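PDB 4QN8: VipE from Legionella pneumophila subsp. pneumophila str. Philadelphia 1, which is of unknown molecular function but is an effector that probably acts inside the host cell, represented here by its N-terminal half. Local coordinates for residues Gly22-Asn26 with Glu27-Ile31; Pro71-Asp74 with Ser75-His79; Asp60-Lys63 with Asp64-Thr68; Asp139-Lys142 with Ala143-Asn147. One frame throughout, in Å; residues are numbered along the deposited sequence.

Contact 1 (Gly22-Asn26 with Glu27-Ile31)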
ATOM      1  N   GLY A  22      -2.499   7.922  13.689  1.00 25.60           N
ATOM      2  CA  GLY A  22      -2.767   8.800  12.562  1.00 24.68           C
ATOM      3  C   GLY A  22      -2.210  10.199  12.708  1.00 23.38           C
ATOM      4  O   GLY A  22      -2.587  11.112  11.959  1.00 23.86           O
ATOM      5  N   THR A  23      -1.293  10.380  13.654  1.00 22.90           N
ATOM      6  CA  THR A  23      -0.706  11.698  13.868  1.00 21.57           C
ATOM      7  C   THR A  23       0.437  12.024  12.918  1.00 26.38           C
ATOM      8  O   THR A  23       0.938  13.146  12.920  1.00 23.61           O
ATOM      9  CB  THR A  23      -0.213  11.874  15.312  1.00 25.97           C
ATOM     10  OG1 THR A  23       0.790  10.891  15.598  1.00 24.86           O
ATOM     11  CG2 THR A  23      -1.364  11.719  16.266  1.00 24.16           C
ATOM     12  N   ILE A  24       0.865  11.047  12.124  1.00 22.71           N
ATOM     13  CA  ILE A  24       1.994  11.270  11.212  1.00 19.52           C
ATOM     14  C   ILE A  24       1.782  12.533  10.375  1.00 23.27           C
ATOM     15  O   ILE A  24       0.700  12.746   9.828  1.00 21.98           O
ATOM     16  CB  ILE A  24       2.230  10.035  10.315  1.00 22.07           C
ATOM     17  CG1 ILE A  24       3.522  10.188   9.505  1.00 29.94           C
ATOM     18  CG2 ILE A  24       1.025   9.755   9.424  1.00 29.24           C
ATOM     19  CD1 ILE A  24       4.035   8.867   8.918  1.00 22.71           C
ATOM     20  N   SER A  25       2.794  13.400  10.310  1.00 20.25           N
ATOM     21  CA  SER A  25       2.641  14.684   9.628  1.00 20.69           C
ATOM     22  C   SER A  25       2.594  14.478   8.132  1.00 19.17           C
ATOM     23  O   SER A  25       2.943  13.393   7.643  1.00 21.34           O
ATOM     24  CB  SER A  25       3.793  15.625   9.977  1.00 26.92           C
ATOM     25  OG  SER A  25       5.014  15.135   9.443  1.00 26.99           O
ATOM     26  N   ASN A  26       2.155  15.493   7.385  1.00 19.20           N
ATOM     27  CA  ASN A  26       2.201  15.370   5.926  1.00 18.93           C
ATOM     28  C   ASN A  26       3.641  15.131   5.442  1.00 20.78           C
ATOM     29  O   ASN A  26       3.876  14.361   4.502  1.00 22.95           O
ATOM     30  CB  ASN A  26       1.616  16.618   5.241  1.00 20.95           C
ATOM     31  CG  ASN A  26       0.102  16.656   5.284  1.00 23.94           C
ATOM     32  OD1 ASN A  26      -0.548  15.647   5.581  1.00 21.06           O
ATOM     33  ND2 ASN A  26      -0.475  17.828   4.980  1.00 23.12           N
ATOM     34  N   GLU A  27       4.606  15.794   6.071  1.00 20.27           N
ATOM     35  CA  GLU A  27       5.999  15.649   5.625  1.00 24.21           C
ATOM     36  C   GLU A  27       6.530  14.248   5.843  1.00 24.62           C
ATOM     37  O   GLU A  27       7.197  13.685   4.975  1.00 24.45           O
ATOM     38  CB  GLU A  27       6.941  16.644   6.308  1.00 23.75           C
ATOM     39  CG  GLU A  27       6.772  18.074   5.838  1.00 24.16           C
ATOM     40  CD  GLU A  27       5.568  18.722   6.471  1.00 33.20           C
ATOM     41  OE1 GLU A  27       5.090  19.747   5.938  1.00 32.48           O
ATOM     42  OE2 GLU A  27       5.106  18.201   7.518  1.00 31.18           O
ATOM     43  N   GLU A  28       6.275  13.694   7.022  1.00 21.45           N
ATOM     44  CA  GLU A  28       6.765  12.347   7.300  1.00 23.57           C
ATOM     45  C   GLU A  28       6.000  11.282   6.509  1.00 25.24           C
ATOM     46  O   GLU A  28       6.563  10.244   6.158  1.00 25.08           O
ATOM     47  CB  GLU A  28       6.777  12.063   8.807  1.00 25.33           C
ATOM     48  CG  GLU A  28       7.853  12.855   9.547  1.00 31.48           C
ATOM     49  CD  GLU A  28       9.255  12.596   8.994  1.00 35.82           C
ATOM     50  OE1 GLU A  28       9.708  11.428   9.028  1.00 33.77           O
ATOM     51  OE2 GLU A  28       9.900  13.557   8.513  1.00 29.44           O
ATOM     52  N   LEU A  29       4.732  11.550   6.197  1.00 18.21           N
ATOM     53  CA  LEU A  29       3.945  10.622   5.389  1.00 16.86           C
ATOM     54  C   LEU A  29       4.467  10.656   3.945  1.00 16.78           C
ATOM     55  O   LEU A  29       4.581   9.631   3.274  1.00 16.57           O
ATOM     56  CB  LEU A  29       2.462  11.010   5.446  1.00 17.11           C
ATOM     57  CG  LEU A  29       1.450  10.046   4.823  1.00 20.06           C
ATOM     58  CD1 LEU A  29       1.660   8.626   5.332  1.00 23.99           C
ATOM     59  CD2 LEU A  29       0.021  10.501   5.124  1.00 19.06           C
ATOM     60  N   ILE A  30       4.820  11.841   3.484  1.00 19.15           N
ATOM     61  CA  ILE A  30       5.381  11.991   2.146  1.00 17.50           C
ATOM     62  C   ILE A  30       6.695  11.210   2.062  1.00 18.89           C
ATOM     63  O   ILE A  30       6.964  10.522   1.069  1.00 22.40           O
ATOM     64  CB  ILE A  30       5.561  13.479   1.828  1.00 21.83           C
ATOM     65  CG1 ILE A  30       4.218  14.062   1.391  1.00 19.83           C
ATOM     66  CG2 ILE A  30       6.620  13.698   0.751  1.00 25.82           C
ATOM     67  CD1 ILE A  30       4.168  15.589   1.426  1.00 20.86           C
ATOM     68  N   ILE A  31       7.506  11.294   3.109  1.00 24.40           N
ATOM     69  CA  ILE A  31       8.778  10.570   3.133  1.00 18.98           C
ATOM     70  C   ILE A  31       8.541   9.051   3.152  1.00 24.62           C
ATOM     71  O   ILE A  31       9.220   8.289   2.457  1.00 22.80           O
ATOM     72  CB  ILE A  31       9.671  11.031   4.316  1.00 26.22           C
ATOM     73  CG1 ILE A  31      10.159  12.465   4.069  1.00 25.07           C
ATOM     74  CG2 ILE A  31      10.859  10.107   4.493  1.00 27.70           C
ATOM     75  CD1 ILE A  31      10.864  13.110   5.259  1.00 29.75           C
TER

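Contact 2 (Pro71-Asp74 with Ser75-His79)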
ATOM      1  N   PRO A  71      -3.375  -4.607  11.002  1.00 18.35           N
ATOM      2  CA  PRO A  71      -4.229  -5.149  12.065  1.00 22.98           C
ATOM      3  C   PRO A  71      -4.226  -4.305  13.341  1.00 23.85           C
ATOM      4  O   PRO A  71      -5.048  -4.554  14.209  1.00 26.82           O
ATOM      5  CB  PRO A  71      -3.604  -6.519  12.348  1.00 31.43           C
ATOM      6  CG  PRO A  71      -2.927  -6.888  11.084  1.00 31.73           C
ATOM      7  CD  PRO A  71      -2.375  -5.594  10.559  1.00 22.36           C
ATOM      8  N   THR A  72      -3.328  -3.325  13.450  1.00 21.20           N
ATOM      9  CA  THR A  72      -3.329  -2.432  14.604  1.00 23.19           C
ATOM     10  C   THR A  72      -4.222  -1.200  14.404  1.00 20.14           C
ATOM     11  O   THR A  72      -4.425  -0.419  15.340  1.00 19.92           O
ATOM     12  CB  THR A  72      -1.910  -1.997  15.006  1.00 27.08           C
ATOM     13  OG1 THR A  72      -1.453  -0.949  14.146  1.00 24.11           O
ATOM     14  CG2 THR A  72      -0.960  -3.178  14.927  1.00 27.99           C
ATOM     15  N   LEU A  73      -4.765  -1.045  13.198  1.00 19.17           N
ATOM     16  CA  LEU A  73      -5.510   0.166  12.841  1.00 19.67           C
ATOM     17  C   LEU A  73      -7.025   0.032  13.002  1.00 18.71           C
ATOM     18  O   LEU A  73      -7.635  -0.914  12.505  1.00 17.76           O
ATOM     19  CB  LEU A  73      -5.217   0.581  11.395  1.00 14.42           C
ATOM     20  CG  LEU A  73      -3.747   0.794  11.052  1.00 19.17           C
ATOM     21  CD1 LEU A  73      -3.644   1.212   9.576  1.00 20.22           C
ATOM     22  CD2 LEU A  73      -3.159   1.851  11.961  1.00 20.90           C
ATOM     23  N   ASP A  74      -7.609   1.003  13.696  1.00 20.66           N
ATOM     24  CA  ASP A  74      -9.048   1.226  13.717  1.00 23.95           C
ATOM     25  C   ASP A  74      -9.499   1.455  12.260  1.00 21.89           C
ATOM     26  O   ASP A  74      -8.735   2.014  11.453  1.00 20.50           O
ATOM     27  CB  ASP A  74      -9.311   2.426  14.644  1.00 23.24           C
ATOM     28  CG  ASP A  74     -10.628   3.111  14.388  1.00 30.58           C
ATOM     29  OD1 ASP A  74     -10.690   3.949  13.457  1.00 26.76           O
ATOM     30  OD2 ASP A  74     -11.590   2.860  15.144  1.00 39.46           O
ATOM     31  N   SER A  75     -10.697   0.995  11.886  1.00 18.41           N
ATOM     32  CA  SER A  75     -11.080   1.046  10.458  1.00 20.96           C
ATOM     33  C   SER A  75     -11.133   2.466   9.900  1.00 24.48           C
ATOM     34  O   SER A  75     -10.725   2.711   8.758  1.00 21.17           O
ATOM     35  CB  SER A  75     -12.392   0.314  10.178  1.00 20.83           C
ATOM     36  OG  SER A  75     -13.491   0.856  10.906  1.00 21.60           O
ATOM     37  N   GLU A  76     -11.647   3.398  10.695  1.00 24.98           N
ATOM     38  CA  GLU A  76     -11.682   4.796  10.263  1.00 24.02           C
ATOM     39  C   GLU A  76     -10.295   5.440  10.234  1.00 21.72           C
ATOM     40  O   GLU A  76     -10.029   6.268   9.367  1.00 22.08           O
ATOM     41  CB  GLU A  76     -12.671   5.627  11.092  1.00 30.42           C
ATOM     42  CG  GLU A  76     -14.145   5.340  10.781  1.00 42.37           C
ATOM     43  CD  GLU A  76     -14.641   5.940   9.465  1.00 54.06           C
ATOM     44  OE1 GLU A  76     -13.813   6.401   8.649  1.00 52.21           O
ATOM     45  OE2 GLU A  76     -15.875   5.946   9.246  1.00 61.47           O
ATOM     46  N   ILE A  77      -9.408   5.061  11.158  1.00 19.52           N
ATOM     47  CA  ILE A  77      -8.006   5.509  11.069  1.00 18.33           C
ATOM     48  C   ILE A  77      -7.345   4.994   9.787  1.00 22.10           C
ATOM     49  O   ILE A  77      -6.652   5.739   9.081  1.00 21.24           O
ATOM     50  CB  ILE A  77      -7.158   5.098  12.300  1.00 26.45           C
ATOM     51  CG1 ILE A  77      -7.643   5.824  13.563  1.00 33.87           C
ATOM     52  CG2 ILE A  77      -5.684   5.426  12.062  1.00 20.27           C
ATOM     53  CD1 ILE A  77      -7.119   7.242  13.698  1.00 36.68           C
ATOM     54  N   LEU A  78      -7.563   3.718   9.481  1.00 17.50           N
ATOM     55  CA  LEU A  78      -7.093   3.148   8.231  1.00 13.18           C
ATOM     56  C   LEU A  78      -7.666   3.880   7.019  1.00 14.05           C
ATOM     57  O   LEU A  78      -6.938   4.146   6.054  1.00 17.95           O
ATOM     58  CB  LEU A  78      -7.455   1.662   8.185  1.00 13.58           C
ATOM     59  CG  LEU A  78      -7.361   0.948   6.848  1.00 15.65           C
ATOM     60  CD1 LEU A  78      -5.906   0.802   6.403  1.00 16.24           C
ATOM     61  CD2 LEU A  78      -8.036  -0.416   7.015  1.00 17.87           C
ATOM     62  N   HIS A  79      -8.945   4.230   7.065  1.00 15.59           N
ATOM     63  CA  HIS A  79      -9.546   4.907   5.909  1.00 17.43           C
ATOM     64  C   HIS A  79      -8.894   6.269   5.694  1.00 19.51           C
ATOM     65  O   HIS A  79      -8.581   6.663   4.570  1.00 18.45           O
ATOM     66  CB  HIS A  79     -11.048   5.079   6.081  1.00 18.35           C
ATOM     67  CG  HIS A  79     -11.710   5.658   4.877  1.00 22.62           C
ATOM     68  ND1 HIS A  79     -11.991   4.902   3.759  1.00 24.73           N
ATOM     69  CD2 HIS A  79     -12.104   6.921   4.593  1.00 27.64           C
ATOM     70  CE1 HIS A  79     -12.553   5.676   2.842  1.00 32.75           C
ATOM     71  NE2 HIS A  79     -12.627   6.905   3.320  1.00 26.19           N
TER

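Contact 3 (Asp60-Lys63 with Asp64-Thr68)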
ATOM      1  N   ASP A  60       6.345  -7.852  -2.173  1.00 21.83           N
ATOM      2  CA  ASP A  60       6.383  -8.744  -1.009  1.00 19.71           C
ATOM      3  C   ASP A  60       6.683  -7.939   0.256  1.00 16.24           C
ATOM      4  O   ASP A  60       6.085  -8.170   1.308  1.00 15.43           O
ATOM      5  CB  ASP A  60       7.472  -9.810  -1.164  1.00 17.70           C
ATOM      6  CG  ASP A  60       7.117 -10.896  -2.177  1.00 22.56           C
ATOM      7  OD1 ASP A  60       5.914 -11.098  -2.467  1.00 24.20           O
ATOM      8  OD2 ASP A  60       8.070 -11.555  -2.673  1.00 21.33           O
ATOM      9  N   ALA A  61       7.625  -7.007   0.151  1.00 17.83           N
ATOM     10  CA  ALA A  61       8.063  -6.246   1.322  1.00 20.00           C
ATOM     11  C   ALA A  61       6.989  -5.275   1.796  1.00 20.85           C
ATOM     12  O   ALA A  61       6.754  -5.123   3.002  1.00 19.49           O
ATOM     13  CB  ALA A  61       9.342  -5.504   1.010  1.00 18.15           C
ATOM     14  N   ILE A  62       6.351  -4.594   0.849  1.00 18.22           N
ATOM     15  CA  ILE A  62       5.269  -3.671   1.190  1.00 18.12           C
ATOM     16  C   ILE A  62       4.086  -4.430   1.805  1.00 15.59           C
ATOM     17  O   ILE A  62       3.500  -3.992   2.803  1.00 18.13           O
ATOM     18  CB  ILE A  62       4.804  -2.859  -0.049  1.00 22.07           C
ATOM     19  CG1 ILE A  62       5.994  -2.125  -0.687  1.00 21.23           C
ATOM     20  CG2 ILE A  62       3.685  -1.895   0.337  1.00 21.53           C
ATOM     21  CD1 ILE A  62       5.634  -1.266  -1.899  1.00 23.97           C
ATOM     22  N   LYS A  63       3.736  -5.574   1.215  1.00 18.25           N
ATOM     23  CA  LYS A  63       2.658  -6.405   1.736  1.00 17.23           C
ATOM     24  C   LYS A  63       2.950  -6.786   3.177  1.00 20.64           C
ATOM     25  O   LYS A  63       2.069  -6.729   4.041  1.00 19.45           O
ATOM     26  CB  LYS A  63       2.527  -7.691   0.903  1.00 20.14           C
ATOM     27  CG  LYS A  63       1.768  -7.565  -0.417  1.00 25.12           C
ATOM     28  CD  LYS A  63       1.774  -8.942  -1.082  1.00 25.02           C
ATOM     29  CE  LYS A  63       1.081  -8.990  -2.415  1.00 30.99           C
ATOM     30  NZ  LYS A  63       1.325 -10.339  -3.004  1.00 28.71           N
ATOM     31  N   ASP A  64       4.193  -7.178   3.433  1.00 18.91           N
ATOM     32  CA  ASP A  64       4.571  -7.644   4.765  1.00 19.95           C
ATOM     33  C   ASP A  64       4.381  -6.515   5.778  1.00 17.89           C
ATOM     34  O   ASP A  64       3.879  -6.737   6.887  1.00 19.57           O
ATOM     35  CB  ASP A  64       6.011  -8.171   4.752  1.00 21.30           C
ATOM     36  CG  ASP A  64       6.386  -8.902   6.033  1.00 25.28           C
ATOM     37  OD1 ASP A  64       5.824  -9.992   6.294  1.00 26.01           O
ATOM     38  OD2 ASP A  64       7.248  -8.390   6.775  1.00 21.89           O
ATOM     39  N   PHE A  65       4.766  -5.304   5.385  1.00 19.10           N
ATOM     40  CA  PHE A  65       4.624  -4.126   6.256  1.00 17.71           C
ATOM     41  C   PHE A  65       3.162  -3.838   6.567  1.00 18.04           C
ATOM     42  O   PHE A  65       2.794  -3.642   7.728  1.00 19.27           O
ATOM     43  CB  PHE A  65       5.260  -2.906   5.594  1.00 17.58           C
ATOM     44  CG  PHE A  65       5.153  -1.640   6.400  1.00 16.62           C
ATOM     45  CD1 PHE A  65       6.104  -1.331   7.358  1.00 17.69           C
ATOM     46  CD2 PHE A  65       4.121  -0.738   6.159  1.00 17.76           C
ATOM     47  CE1 PHE A  65       6.023  -0.137   8.088  1.00 21.80           C
ATOM     48  CE2 PHE A  65       4.022   0.439   6.887  1.00 22.07           C
ATOM     49  CZ  PHE A  65       4.979   0.738   7.855  1.00 15.91           C
ATOM     50  N   VAL A  66       2.320  -3.820   5.540  1.00 17.83           N
ATOM     51  CA  VAL A  66       0.901  -3.560   5.752  1.00 15.91           C
ATOM     52  C   VAL A  66       0.269  -4.695   6.554  1.00 20.87           C
ATOM     53  O   VAL A  66      -0.543  -4.456   7.451  1.00 21.11           O
ATOM     54  CB  VAL A  66       0.181  -3.345   4.414  1.00 18.62           C
ATOM     55  CG1 VAL A  66      -1.330  -3.212   4.628  1.00 18.26           C
ATOM     56  CG2 VAL A  66       0.753  -2.102   3.731  1.00 17.00           C
ATOM     57  N   LEU A  67       0.680  -5.930   6.272  1.00 15.94           N
ATOM     58  CA  LEU A  67       0.153  -7.099   6.997  1.00 19.50           C
ATOM     59  C   LEU A  67       0.425  -6.995   8.496  1.00 23.43           C
ATOM     60  O   LEU A  67      -0.292  -7.574   9.330  1.00 24.86           O
ATOM     61  CB  LEU A  67       0.801  -8.378   6.459  1.00 22.35           C
ATOM     62  CG  LEU A  67       0.232  -9.732   6.862  1.00 33.20           C
ATOM     63  CD1 LEU A  67      -1.197  -9.850   6.349  1.00 31.51           C
ATOM     64  CD2 LEU A  67       1.086 -10.837   6.276  1.00 35.96           C
ATOM     65  N   THR A  68       1.459  -6.235   8.831  1.00 21.15           N
ATOM     66  CA  THR A  68       1.925  -6.087  10.205  1.00 17.84           C
ATOM     67  C   THR A  68       1.292  -4.888  10.915  1.00 21.93           C
ATOM     68  O   THR A  68       0.850  -4.998  12.066  1.00 25.06           O
ATOM     69  CB  THR A  68       3.485  -5.971  10.237  1.00 22.63           C
ATOM     70  OG1 THR A  68       4.057  -7.114   9.587  1.00 25.17           O
ATOM     71  CG2 THR A  68       4.004  -5.901  11.663  1.00 21.90           C
TER

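Contact 4 (Asp139-Lys142 with Ala143-Asn147)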
ATOM      1  N   ASP A 139     -12.537   0.031 -13.689  1.00 21.73           N
ATOM      2  CA  ASP A 139     -12.767  -1.418 -13.732  1.00 24.11           C
ATOM      3  C   ASP A 139     -11.463  -2.217 -13.702  1.00 26.30           C
ATOM      4  O   ASP A 139     -11.343  -3.179 -12.946  1.00 26.81           O
ATOM      5  CB  ASP A 139     -13.545  -1.798 -14.984  1.00 25.15           C
ATOM      6  CG  ASP A 139     -15.036  -1.492 -14.875  1.00 39.08           C
ATOM      7  OD1 ASP A 139     -15.438  -0.763 -13.945  1.00 41.44           O
ATOM      8  OD2 ASP A 139     -15.805  -1.985 -15.726  1.00 41.65           O
ATOM      9  N   ASN A 140     -10.503  -1.836 -14.541  1.00 22.70           N
ATOM     10  CA  ASN A 140      -9.205  -2.515 -14.556  1.00 22.92           C
ATOM     11  C   ASN A 140      -8.401  -2.250 -13.291  1.00 19.71           C
ATOM     12  O   ASN A 140      -7.659  -3.126 -12.822  1.00 20.56           O
ATOM     13  CB  ASN A 140      -8.386  -2.142 -15.799  1.00 22.44           C
ATOM     14  CG  ASN A 140      -8.911  -2.794 -17.061  1.00 29.56           C
ATOM     15  OD1 ASN A 140      -9.331  -3.956 -17.051  1.00 41.81           O
ATOM     16  ND2 ASN A 140      -8.884  -2.049 -18.159  1.00 32.02           N
ATOM     17  N   LEU A 141      -8.520  -1.039 -12.743  1.00 19.01           N
ATOM     18  CA  LEU A 141      -7.852  -0.715 -11.478  1.00 18.11           C
ATOM     19  C   LEU A 141      -8.291  -1.713 -10.413  1.00 18.20           C
ATOM     20  O   LEU A 141      -7.462  -2.256  -9.672  1.00 18.73           O
ATOM     21  CB  LEU A 141      -8.155   0.725 -11.035  1.00 14.96           C
ATOM     22  CG  LEU A 141      -7.621   1.169  -9.663  1.00 17.21           C
ATOM     23  CD1 LEU A 141      -6.110   0.921  -9.593  1.00 14.87           C
ATOM     24  CD2 LEU A 141      -7.935   2.644  -9.379  1.00 19.85           C
ATOM     25  N   LYS A 142      -9.593  -1.984 -10.351  1.00 19.20           N
ATOM     26  CA  LYS A 142     -10.113  -2.922  -9.363  1.00 17.62           C
ATOM     27  C   LYS A 142      -9.821  -4.386  -9.690  1.00 18.51           C
ATOM     28  O   LYS A 142      -9.342  -5.142  -8.828  1.00 18.75           O
ATOM     29  CB  LYS A 142     -11.624  -2.725  -9.175  1.00 23.03           C
ATOM     30  CG  LYS A 142     -11.996  -1.408  -8.516  1.00 25.33           C
ATOM     31  CD  LYS A 142     -13.506  -1.282  -8.420  1.00 29.85           C
ATOM     32  CE  LYS A 142     -13.912   0.005  -7.716  1.00 29.06           C
ATOM     33  NZ  LYS A 142     -15.402   0.143  -7.711  1.00 32.19           N
ATOM     34  N   ALA A 143     -10.116  -4.786 -10.919  1.00 18.73           N
ATOM     35  CA  ALA A 143     -10.112  -6.209 -11.270  1.00 17.84           C
ATOM     36  C   ALA A 143      -8.719  -6.735 -11.594  1.00 18.73           C
ATOM     37  O   ALA A 143      -8.454  -7.922 -11.420  1.00 21.21           O
ATOM     38  CB  ALA A 143     -11.054  -6.477 -12.425  1.00 25.27           C
ATOM     39  N   VAL A 144      -7.837  -5.868 -12.090  1.00 22.67           N
ATOM     40  CA  VAL A 144      -6.501  -6.320 -12.495  1.00 20.01           C
ATOM     41  C   VAL A 144      -5.410  -5.827 -11.555  1.00 22.97           C
ATOM     42  O   VAL A 144      -4.581  -6.616 -11.080  1.00 25.02           O
ATOM     43  CB  VAL A 144      -6.167  -5.881 -13.932  1.00 16.93           C
ATOM     44  CG1 VAL A 144      -4.732  -6.263 -14.289  1.00 19.38           C
ATOM     45  CG2 VAL A 144      -7.162  -6.499 -14.911  1.00 18.17           C
ATOM     46  N   ILE A 145      -5.415  -4.526 -11.274  1.00 17.31           N
ATOM     47  CA  ILE A 145      -4.316  -3.914 -10.528  1.00 13.56           C
ATOM     48  C   ILE A 145      -4.404  -4.181  -9.026  1.00 17.42           C
ATOM     49  O   ILE A 145      -3.427  -4.598  -8.410  1.00 16.68           O
ATOM     50  CB  ILE A 145      -4.195  -2.407 -10.842  1.00 17.04           C
ATOM     51  CG1 ILE A 145      -3.814  -2.226 -12.319  1.00 22.05           C
ATOM     52  CG2 ILE A 145      -3.144  -1.752  -9.975  1.00 18.74           C
ATOM     53  CD1 ILE A 145      -3.715  -0.757 -12.737  1.00 26.34           C
ATOM     54  N   LEU A 146      -5.578  -3.975  -8.447  1.00 17.32           N
ATOM     55  CA  LEU A 146      -5.749  -4.192  -7.007  1.00 16.52           C
ATOM     56  C   LEU A 146      -6.013  -5.662  -6.626  1.00 15.77           C
ATOM     57  O   LEU A 146      -5.594  -6.119  -5.552  1.00 17.59           O
ATOM     58  CB  LEU A 146      -6.856  -3.268  -6.481  1.00 19.84           C
ATOM     59  CG  LEU A 146      -6.467  -1.785  -6.502  1.00 21.63           C
ATOM     60  CD1 LEU A 146      -7.668  -0.863  -6.266  1.00 19.29           C
ATOM     61  CD2 LEU A 146      -5.402  -1.507  -5.461  1.00 25.33           C
ATOM     62  N   ASN A 147      -6.696  -6.391  -7.501  1.00 19.99           N
ATOM     63  CA  ASN A 147      -7.185  -7.740  -7.196  1.00 17.28           C
ATOM     64  C   ASN A 147      -6.199  -8.757  -6.598  1.00 18.51           C
ATOM     65  O   ASN A 147      -6.533  -9.425  -5.621  1.00 22.86           O
ATOM     66  CB  ASN A 147      -7.920  -8.350  -8.394  1.00 28.12           C
ATOM     67  CG  ASN A 147      -8.483  -9.714  -8.091  1.00 32.01           C
ATOM     68  OD1 ASN A 147      -9.485  -9.844  -7.374  1.00 34.89           O
ATOM     69  ND2 ASN A 147      -7.854 -10.752  -8.647  1.00 27.74           N
TER

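Contact 1 (Gly22-Asn26 with Glu27-Ile31)
S25 O accepts the backbone N-H of L29 at 2.9 Å (S25 O to L29 N), the first of two i to i+4 bonds that open helix 26-32. The second runs from I30 N to N26 O, also 2.9 Å. S25 is the N-cap, and its side chain works beside its carbonyl: OG takes the N-H of E28, with S25 OG 3.1 Å from E28 N, in a nearly straight bond of 167°. A chi1 of 67° sets OG between the backbone N and the carbonyl carbon, which turns the hydroxyl back over the first turn. The aliphatic start of E28 lies against the same hydroxyl, with E28 CB and CG each 3.6 Å from S25 OG. One residue before the cap, I24 swings its CG1 branch over the helix start, CG1 anti to the backbone N (chi1 -172°). I24 CG1 lies 3.8 Å from E28 CB, and the two side chains cross at about a right angle; a looser apolar touch of 4.3 Å joins I24 CG1 to L29 CB. The I24-L29 pair, the residue before the N-cap and the fourth after the cap, is a hydrophobic staple. On the outer side, I30 lays CG1 over N26 O at 3.1 Å. R84 of helix 75-88 donates NH2 to both I24 O and N26 OD1, tying the turn to the rest of the fold. The first turn thus has a serine hydroxyl for the E28 N-H, near the helix start, where carbonyls from a preceding turn are lacking, while I24 and L29 turn their apolar surface inward.

Contact 2 (Pro71-Asp74 with Ser75-His79)
L73 and L78 form a hydrophobic staple across an Asp N-cap, the pair of motifs that starts helix 75-88 after the 3-10 segment that ends at T72. The packed side is apolar. L73 CD1 meets L78 CD1 at 3.9 Å, and the two leucines cross at about a right angle; F107 of helix 103-114 touches both. L78 reaches this position with CG anti to the backbone N (chi1 166°), beside its carbonyl carbon. A second methyl of L73 makes only a loose approach to I77, L73 CD2 to I77 CG2 at 4.4 Å. Within the same turn, L78 N donates to D74 O at 2.9 Å in an almost linear bond of 171°, with the donor nearly on the line of the carbonyl.

The other side is more open and carries the charge. D74 itself is exposed, and E76 reaches away from the cap toward K118, with which it makes only a long, weak ion pair. S75 points its CB away from the preceding loop, and its side chain comes within about 5 Å of a bound beta-mercaptoethanol, probably a crystallisation additive. On this open side the D74 carboxylate caps the helix; I77 CG1 is 3.6 Å from D74 OD1. That oxygen turns its anti lone pair, the one facing away from OD2, to the N-H of I77, with D74 OD1 2.9 Å from I77 N.

Contact 3 (Asp60-Lys63 with Asp64-Thr68)
D64 and K63, with I62 behind them, carry the contact along helix 58-69. K63 O receives the shortest of the four i to i+4 bonds, from L67 N at 2.7 Å, and L67 CB sits close to K63 O at 3.2 Å. The K63 side chain runs fully extended beyond CG, to a cation-pi contact with F152. D64 N donates to D60 O at 3.0 Å, from 29° outside the carbonyl plane, and D64 CB rests 3.4 Å from D60 O. With CG anti to the backbone N (chi1 -170°), the carboxylate is carried outward to helix 6-20 and its approach, where OD2 accepts from T8 OG1 and L5 N. I62 O takes V66 N at 3.0 Å in a bond of 169°, while V66 CG2 lies 3.5 Å from I62 O. The side chains meet more loosely, I62 CG2 to V66 CG2 at 4.5 Å, and both touch A106. This length of helix therefore sorts its chemistry by face: I62 and V66 give apolar packing toward helix 103-114, F65 toward F38 and helix 6-20, whereas D64 and K63 send opposite charges to separate partners, and D64 OD2 is probably stabilised as an anion by its two donors.

Contact 4 (Asp139-Lys142 with Ala143-Asn147)
N140 O is shared by two backbone donors, V144 N at 2.8 Å and I145 N at 3.1 Å, and here helix 135-154 changes register. The hydrogen bonds follow that change. A143 N still bonds to D139 O in the ordinary i to i+4 way, and so does V144 N to N140 O, though it comes in tilted 32° from the carbonyl plane. I145 N reaches back five residues to the same oxygen, nearly in line with the C=O bond, and L146 N then does likewise to L141 O at 2.8 Å.

Apolar contacts cluster on the inner face around L141. Its CG is anti to the backbone N (chi1 175°), which sends the isobutyl group toward the widened turn. L141 CD1 meets I145 CG2 at 4.0 Å and L141 CG meets L146 CD1 at 4.0 Å, with both pairs crossing obliquely. L146 also covers the carbonyl, L146 CG lying 3.4 Å from L141 O. F123 touches both L141 and L146, and K105 of helix 103-114 packs on I145 and L146.

The polar side chains differ: N140 is exposed beside V144, while K142 runs past F123 to E120. N140 and V144 point the same way, N140 OD1 to V144 CG2 at 4.0 Å, without a polar bond between them. K142 extends straight from CG, and its NZ makes a salt bridge to E120, with a cation-pi contact to F123. A carbonyl shared by i+4 and i+5 donors, then a second i to i+5 bond, marks a pi-type turn, or pi-bulge, within an alpha-helix.

How the contacts relate
Contacts 1 and 2 both start helices with an N-cap and a hydrophobic staple, whereas contacts 3 and 4 lie inside helices. Contact 3 runs almost directly into contact 2, and they touch where P71 CD packs on V66 O at 3.8 Å. Contacts 1 and 2 have centres 16 Å apart, but R84, further along the helix begun by contact 2, holds the turn of contact 1. F107 touches side chains of both contact 2 and contact 3. Contact 4 lies across the chain's centre from contact 1, about 27 Å between centres; its helix returns to contact 3 through F153, which packs on V66 and L67.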